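Mutual gliding-motility protein MglA (PDB 6IZW) is a small Ras-like P-loop-fold protein of the ADP-ribosylation factor family, named for its part in the gliding motility of Myxococcus xanthus. Local coordinates at residues Phe57-Leu62 against Arg73-Thr78. Sequence-based numbering, arbitrary orientation.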
# COMPACT_ATOMS: atom_id res chain seq x y z
N PHE A 57 -1.01 -4.78 2.92
CA PHE A 57 -1.28 -4.02 4.13
C PHE A 57 -2.74 -4.21 4.49
O PHE A 57 -3.54 -4.67 3.67
CB PHE A 57 -0.98 -2.52 3.95
CG PHE A 57 -1.71 -1.88 2.81
CD1 PHE A 57 -2.98 -1.33 2.99
CD2 PHE A 57 -1.13 -1.85 1.53
CE1 PHE A 57 -3.66 -0.73 1.92
CE2 PHE A 57 -1.79 -1.25 0.46
CZ PHE A 57 -3.06 -0.68 0.66
N ASP A 58 -3.07 -3.90 5.75
CA ASP A 58 -4.40 -3.49 6.18
C ASP A 58 -4.40 -1.97 6.29
O ASP A 58 -3.40 -1.36 6.64
CB ASP A 58 -4.82 -4.03 7.56
CG ASP A 58 -4.71 -5.54 7.70
OD1 ASP A 58 -5.50 -6.28 7.07
OD2 ASP A 58 -3.86 -5.99 8.51
N PHE A 59 -5.56 -1.36 6.04
CA PHE A 59 -5.69 0.08 6.16
C PHE A 59 -7.02 0.43 6.84
O PHE A 59 -8.07 -0.04 6.41
CB PHE A 59 -5.62 0.77 4.80
CG PHE A 59 -6.07 2.17 4.83
CD1 PHE A 59 -5.37 3.10 5.59
CD2 PHE A 59 -7.22 2.56 4.18
CE1 PHE A 59 -5.80 4.43 5.67
CE2 PHE A 59 -7.66 3.89 4.24
CZ PHE A 59 -6.95 4.83 4.99
N LEU A 60 -6.96 1.25 7.88
CA LEU A 60 -8.18 1.71 8.55
C LEU A 60 -8.10 3.21 8.86
O LEU A 60 -7.31 3.64 9.71
CB LEU A 60 -8.43 0.94 9.85
CG LEU A 60 -9.61 1.49 10.70
CD1 LEU A 60 -10.96 1.22 10.02
CD2 LEU A 60 -9.62 0.92 12.12
N PRO A 61 -8.89 4.04 8.18
CA PRO A 61 -8.93 5.47 8.51
C PRO A 61 -9.85 5.71 9.70
O PRO A 61 -11.00 5.26 9.71
CB PRO A 61 -9.46 6.12 7.24
CG PRO A 61 -10.37 5.05 6.64
CD PRO A 61 -9.84 3.69 7.10
N LEU A 62 -9.36 6.47 10.68
CA LEU A 62 -10.04 6.67 11.95
C LEU A 62 -10.02 8.15 12.32
O LEU A 62 -8.99 8.82 12.18
CB LEU A 62 -9.35 5.83 13.05
CG LEU A 62 -10.02 5.50 14.38
CD1 LEU A 62 -11.15 4.49 14.19
CD2 LEU A 62 -8.97 4.97 15.39
N ARG A 73 -7.55 12.98 11.70
CA ARG A 73 -7.74 11.76 10.93
C ARG A 73 -6.47 10.93 11.06
O ARG A 73 -5.39 11.36 10.65
CB ARG A 73 -8.06 12.07 9.46
CG ARG A 73 -9.37 12.85 9.31
CD ARG A 73 -10.46 12.06 8.60
NE ARG A 73 -11.81 12.62 8.77
CZ ARG A 73 -12.17 13.87 8.49
NH1 ARG A 73 -11.27 14.73 8.02
NH2 ARG A 73 -13.43 14.27 8.67
N PHE A 74 -6.58 9.75 11.65
CA PHE A 74 -5.46 8.84 11.77
C PHE A 74 -5.62 7.73 10.76
O PHE A 74 -6.69 7.10 10.67
CB PHE A 74 -5.34 8.27 13.19
CG PHE A 74 -4.83 9.27 14.17
CD1 PHE A 74 -3.48 9.49 14.32
CD2 PHE A 74 -5.71 10.04 14.91
CE1 PHE A 74 -3.01 10.44 15.21
CE2 PHE A 74 -5.26 10.98 15.80
CZ PHE A 74 -3.90 11.18 15.95
N HIS A 75 -4.58 7.53 9.96
CA HIS A 75 -4.56 6.54 8.90
C HIS A 75 -3.76 5.38 9.46
O HIS A 75 -2.55 5.50 9.65
CB HIS A 75 -3.95 7.12 7.63
CG HIS A 75 -4.67 8.34 7.12
ND1 HIS A 75 -5.82 8.25 6.35
CD2 HIS A 75 -4.45 9.66 7.33
CE1 HIS A 75 -6.26 9.47 6.09
NE2 HIS A 75 -5.45 10.34 6.67
N LEU A 76 -4.45 4.29 9.81
CA LEU A 76 -3.81 3.14 10.47
C LEU A 76 -3.44 2.09 9.43
O LEU A 76 -4.28 1.70 8.61
CB LEU A 76 -4.71 2.52 11.54
CG LEU A 76 -5.34 3.44 12.63
CD1 LEU A 76 -6.09 2.62 13.70
CD2 LEU A 76 -4.31 4.31 13.28
N TYR A 77 -2.19 1.63 9.49
CA TYR A 77 -1.73 0.55 8.62
C TYR A 77 -1.12 -0.57 9.44
O TYR A 77 -0.54 -0.33 10.51
CB TYR A 77 -0.68 1.06 7.62
CG TYR A 77 -1.20 1.95 6.53
CD1 TYR A 77 -1.38 3.32 6.76
CD2 TYR A 77 -1.49 1.45 5.26
CE1 TYR A 77 -1.86 4.17 5.74
CE2 TYR A 77 -1.97 2.29 4.23
CZ TYR A 77 -2.15 3.65 4.48
OH TYR A 77 -2.62 4.51 3.49
N THR A 78 -1.23 -1.80 8.94
CA THR A 78 -0.38 -2.89 9.35
C THR A 78 0.43 -3.37 8.16
O THR A 78 -0.01 -3.28 7.01
CB THR A 78 -1.17 -4.07 9.95
OG1 THR A 78 -1.55 -4.98 8.90
CG2 THR A 78 -2.41 -3.56 10.67
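With chi1 of -71°, Tyr77 has CG opposite its carbonyl carbon, whereas in Phe59 CG is anti to the backbone N (chi1 166°); the two rings thereby converge across the non-hydrogen-bonded pair Phe59–Tyr77. Phe59 CD1 lies over one face of the tyrosine ring, near its rim, 3.5 Å from Tyr77 CZ, with the planes inclined at 38°. Phe57 adds an offset edge-to-face contact in which the Tyr77 edge is turned to the phenylalanine face, Phe57 CD1 being 3.9 Å from Tyr77 CD2. Beyond the cluster, His75 CB meets the edge of the Phe59 ring.

Asp58 and Thr78 project from the other side of the sheet. Thr78 OG1 donates to Asp58 OD2 at 2.6 Å, approaching from the anti side and somewhat out of the carboxylate plane; Thr26 OG1 also bonds to OD2, and Ser46 OG holds OD1. Farther along this side, Leu76 CD1 lies 4.1 Å from Leu62 CD2, in a layer covered by Leu180 of helix 176-192.

Segments 57-62 and 73-78 run antiparallel. Leu60 N bonds Leu76 O at 2.8 Å, whereas the Asp58 N to Thr78 O bond, at 3.4 Å, is weak.

This hairpin therefore has two chemically distinct faces. Its aromatic side packs against MglB, where Ser57 of that chain hydrogen-bonds Tyr77 OH; on the opposite side, hydroxyls hold both carboxylate oxygens of the buried Asp58 side chain, which lies about 4 Å from the bound magnesium ion at its nearest atom, and would thereby fix the rotation of the carboxylate.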